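Local coordinates for putative thioesterase yhdA (Lactococcus lactis subsp. lactis, PDB 3GEK), which probably hydrolyses acyl-CoA thioesters, perhaps 1,4-dihydroxy-2-naphthoyl-CoA, as a hotdog-fold thioesterase of the PaaI family, at the interface of chains A and B. Residues are numbered along the deposited sequence; one frame, centred on the assembly and turned at random. Chains: chain A/B, Putative thioesterase yhdA.

Contacts 1 and 2 are neighbouring parts of one two-fold interface between chains A and B, with the centres of their C-alpha atoms about 9 Å apart. A:Asn48 belongs to both, and both use helix 49-68 of each chain. In contact 1 the amide of A:Asn48 is packed by apolar groups of chain B; in contact 2 the same residue caps the helix start that lies beside B:Glu57. This position suggests that A:Asn48 links subunit packing to a probable active site built from two subunits. Symmetry gives each contact a twin, in an assembly that holds four copies of the protein.

Contact 1: the interface of chains A and B. Residues chain A 41-43, 48, 51; chain B 2-4, 58.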
loop_
_atom_site.group_PDB
_atom_site.type_symbol
_atom_site.label_atom_id
_atom_site.label_comp_id
_atom_site.label_asym_id
_atom_site.label_seq_id
_atom_site.Cartn_x
_atom_site.Cartn_y
_atom_site.Cartn_z
ATOM N N ALA A 41 -3.701 -21.584 10.165
ATOM C CA ALA A 41 -3.765 -22.206 8.843
ATOM C C ALA A 41 -4.846 -21.629 7.934
ATOM O O ALA A 41 -5.896 -21.181 8.403
ATOM C CB ALA A 41 -3.932 -23.714 8.978
ATOM N N GLN A 42 -4.566 -21.628 6.631
ATOM C CA GLN A 42 -5.590 -21.401 5.608
ATOM C C GLN A 42 -5.912 -22.738 4.886
ATOM O O GLN A 42 -5.177 -23.722 5.064
ATOM C CB GLN A 42 -5.199 -20.246 4.663
ATOM C CG GLN A 42 -3.852 -20.374 3.961
ATOM C CD GLN A 42 -3.916 -21.299 2.763
ATOM O OE1 GLN A 42 -4.560 -20.991 1.757
ATOM N NE2 GLN A 42 -3.261 -22.445 2.868
ATOM N N PRO A 43 -7.014 -22.792 4.100
ATOM C CA PRO A 43 -7.559 -24.062 3.580
ATOM C C PRO A 43 -6.575 -25.078 2.978
ATOM O O PRO A 43 -6.835 -26.276 3.037
ATOM C CB PRO A 43 -8.552 -23.599 2.510
ATOM C CG PRO A 43 -9.027 -22.296 3.005
ATOM C CD PRO A 43 -7.832 -21.645 3.653
ATOM N N ASN A 48 -1.810 -18.655 6.968
ATOM C CA ASN A 48 -2.801 -17.674 6.562
ATOM C C ASN A 48 -2.202 -16.269 6.611
ATOM O O ASN A 48 -1.510 -15.910 7.570
ATOM C CB ASN A 48 -4.013 -17.793 7.492
ATOM C CG ASN A 48 -5.194 -16.940 7.063
ATOM O OD1 ASN A 48 -5.092 -16.071 6.197
ATOM N ND2 ASN A 48 -6.337 -17.188 7.694
ATOM N N ALA A 51 -3.128 -13.931 9.547
ATOM C CA ALA A 51 -2.324 -14.125 10.755
ATOM C C ALA A 51 -1.038 -13.295 10.716
ATOM O O ALA A 51 -0.686 -12.654 11.708
ATOM C CB ALA A 51 -2.007 -15.603 10.959
ATOM N N ASN B 2 -9.828 -22.946 14.735
ATOM C CA ASN B 2 -8.888 -22.027 14.098
ATOM C C ASN B 2 -9.354 -20.564 14.085
ATOM O O ASN B 2 -10.436 -20.241 14.585
ATOM C CB ASN B 2 -8.500 -22.521 12.691
ATOM C CG ASN B 2 -9.619 -22.364 11.670
ATOM O OD1 ASN B 2 -10.792 -22.223 12.016
ATOM N ND2 ASN B 2 -9.252 -22.393 10.397
HETATM N N MSE B 3 -8.530 -19.701 13.521
HETATM C CA MSE B 3 -8.777 -18.260 13.499
HETATM C C MSE B 3 -9.969 -17.874 12.625
HETATM O O MSE B 3 -10.792 -17.049 13.026
HETATM C CB MSE B 3 -7.525 -17.523 13.025
HETATM C CG MSE B 3 -7.587 -16.020 13.173
HETATM SE SE MSE B 3 -6.018 -15.207 12.365
HETATM C CE MSE B 3 -6.542 -15.343 10.489
ATOM N N ILE B 4 -10.043 -18.465 11.449
ATOM C CA ILE B 4 -11.122 -18.205 10.492
ATOM C C ILE B 4 -12.498 -18.440 11.122
ATOM O O ILE B 4 -13.403 -17.621 10.965
ATOM C CB ILE B 4 -10.949 -19.048 9.200
ATOM C CG1 ILE B 4 -9.634 -18.682 8.498
ATOM C CG2 ILE B 4 -12.136 -18.854 8.256
ATOM C CD1 ILE B 4 -9.157 -19.698 7.468
ATOM N N ILE B 58 -9.735 -13.258 3.952
ATOM C CA ILE B 58 -10.497 -14.508 3.937
ATOM C C ILE B 58 -11.696 -14.436 2.991
ATOM O O ILE B 58 -11.824 -15.259 2.082
ATOM C CB ILE B 58 -10.965 -14.925 5.369
ATOM C CG1 ILE B 58 -9.768 -15.137 6.312
ATOM C CG2 ILE B 58 -11.843 -16.169 5.328
ATOM C CD1 ILE B 58 -8.701 -16.114 5.807
#
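The loop of chain A that carries A:Ala41 and A:Asn48, together with the first turn of helix 49-68, meets the short N-terminal helix 3-6 and helix 49-68 of chain B. The Asn-Gly-Gly sequence in which this loop ends is the counterpart of the HGG-type motif found at the start of the long helix in PaaI-like hotdog thioesterases. A:Asn48 lies at the middle of the patch. Its CG stands anti to the backbone N (chi1 -173°), which sends the flat carboxamide out towards three chain B side chains that reach it from different directions. Methyls over one face and round the outer edge probably limit rotation of the amide.

B:Met3, present as selenomethionine, lays its methyl over one face of the amide, CE of B:Met3 being 3.4 Å from ND2 of A:Asn48. The chain is extended as far as the selenium and then bends (chi3 77°), and that turn brings the methyl over the carboxamide. CE of B:Met3 also lies 3.8 Å from the backbone N of A:Ala51, in the first turn of helix 49-68, and the selenium passes close to the alanine CA.

B:Ile58 comes instead at the outer edge of the amide, where its CD1 sits between the two heteroatoms, 3.2 Å from ND2 and 3.6 Å from OD1 of A:Asn48. The first of these is a tight contact. Both B:Met3 and B:Ile58 cross the asparagine side chain at about a right angle.

B:Ile4 comes at the nitrogen end of the amide, CG1 3.7 Å from ND2 of A:Asn48, and its CD1 is tilted to the side away from the selenomethionine. CD1 of B:Ile4 continues to the loop backbone and rests 3.7 Å from the carbonyl O of A:Ala41. A:Gln42 and A:Pro43 border that methyl more loosely, and B:Asn2 only skirts the alanine carbonyl.

Contact 2: the interface of chains A and B. Residues chain A 48-50, 53, 83; chain B 57, 76, 79.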
loop_
_atom_site.group_PDB
_atom_site.type_symbol
_atom_site.label_atom_id
_atom_site.label_comp_id
_atom_site.label_asym_id
_atom_site.label_seq_id
_atom_site.Cartn_x
_atom_site.Cartn_y
_atom_site.Cartn_z
ATOM N N ASN A 48 -1.810 -18.655 6.968
ATOM C CA ASN A 48 -2.801 -17.674 6.562
ATOM C C ASN A 48 -2.202 -16.269 6.611
ATOM O O ASN A 48 -1.510 -15.910 7.570
ATOM C CB ASN A 48 -4.013 -17.793 7.492
ATOM C CG ASN A 48 -5.194 -16.940 7.063
ATOM O OD1 ASN A 48 -5.092 -16.071 6.197
ATOM N ND2 ASN A 48 -6.337 -17.188 7.694
ATOM N N GLY A 49 -2.469 -15.486 5.565
ATOM C CA GLY A 49 -1.936 -14.131 5.436
ATOM C C GLY A 49 -2.517 -13.195 6.474
ATOM O O GLY A 49 -1.847 -12.260 6.923
ATOM N N GLY A 50 -3.766 -13.454 6.859
ATOM C CA GLY A 50 -4.437 -12.702 7.915
ATOM C C GLY A 50 -3.703 -12.766 9.243
ATOM O O GLY A 50 -3.665 -11.774 9.981
ATOM N N LEU A 53 -0.547 -10.575 8.774
ATOM C CA LEU A 53 -1.006 -9.188 8.838
ATOM C C LEU A 53 -1.240 -8.760 10.275
ATOM O O LEU A 53 -0.764 -7.705 10.696
ATOM C CB LEU A 53 -2.308 -9.012 8.058
ATOM C CG LEU A 53 -2.314 -8.615 6.586
ATOM C CD1 LEU A 53 -1.078 -9.098 5.836
ATOM C CD2 LEU A 53 -3.602 -9.167 5.955
ATOM N N HIS A 83 2.804 -10.590 0.068
ATOM C CA HIS A 83 3.118 -11.973 0.413
ATOM C C HIS A 83 3.986 -12.554 -0.688
ATOM O O HIS A 83 3.514 -12.768 -1.807
ATOM C CB HIS A 83 1.843 -12.806 0.585
ATOM C CG HIS A 83 0.912 -12.284 1.637
ATOM N ND1 HIS A 83 1.293 -12.111 2.951
ATOM C CD2 HIS A 83 -0.388 -11.914 1.572
ATOM C CE1 HIS A 83 0.274 -11.642 3.645
ATOM N NE2 HIS A 83 -0.760 -11.515 2.832
ATOM N N GLU B 57 -9.039 -10.522 3.832
ATOM C CA GLU B 57 -8.258 -11.520 3.083
ATOM C C GLU B 57 -9.022 -12.835 2.904
ATOM O O GLU B 57 -8.988 -13.431 1.824
ATOM C CB GLU B 57 -6.862 -11.753 3.704
ATOM C CG GLU B 57 -5.998 -12.788 2.942
ATOM C CD GLU B 57 -4.478 -12.612 3.110
ATOM O OE1 GLU B 57 -4.029 -11.545 3.581
ATOM O OE2 GLU B 57 -3.725 -13.553 2.745
ATOM N N GLY B 76 -3.917 -15.045 -1.340
ATOM C CA GLY B 76 -3.594 -13.636 -1.112
ATOM C C GLY B 76 -2.166 -13.316 -1.510
ATOM O O GLY B 76 -1.233 -14.018 -1.116
ATOM N N ILE B 79 -2.076 -6.973 0.062
ATOM C CA ILE B 79 -3.220 -6.378 0.742
ATOM C C ILE B 79 -2.833 -4.984 1.212
ATOM O O ILE B 79 -1.721 -4.774 1.691
ATOM C CB ILE B 79 -3.719 -7.269 1.921
ATOM C CG1 ILE B 79 -4.917 -6.629 2.633
ATOM C CG2 ILE B 79 -2.592 -7.539 2.917
ATOM C CD1 ILE B 79 -5.800 -7.612 3.399
#
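OD1 of A:Asn48 accepts a hydrogen bond from the backbone N of A:Gly50 (3.0 Å), so that the side chain caps the start of the helix that lies beside the carboxylate of B:Glu57. The N-H reaches the amide oxygen from above its carbonyl plane, 57° out of it. By sequence pattern this is the PaaI-type hotdog active site, in which B:Glu57 probably supplies the catalytic carboxylate from the opposite subunit.

That glutamate leaves its own helix with CG anti to the backbone N (chi1 -179°) and stretches across the interface. OE2 of B:Glu57 comes to rest 3.3 Å from CA of A:Gly49. OE1 of B:Glu57 lies 3.4 Å from methyl CD2 of A:Leu53. From the opposite direction the imidazole of A:His83 offers NE2 to OE1 of B:Glu57, a weak hydrogen bond at 3.4 Å, with ring and carboxylate planes 55° apart. The helix start may polarise a bound thioester carbonyl. An alanine in place of B:Glu57 would probably leave the imidazole without this acceptor and open a gap against A:Gly49 and A:Leu53.

Beside the polar group, A:Leu53 straddles a branch of B:Ile79, CD2 and CD1 of the leucine each 3.6 Å from CG2 of the isoleucine. CD2 of A:His83, next to NE2 in the ring, lies 3.5 Å from the carbonyl O of B:Gly76.

Within the fold, the first turn of helix 49-68 in chain A lies beside the middle of the same helix in chain B, while A:His83 closes strand 73-83 next to B:Gly76 and B:Ile79 on strand 74-83.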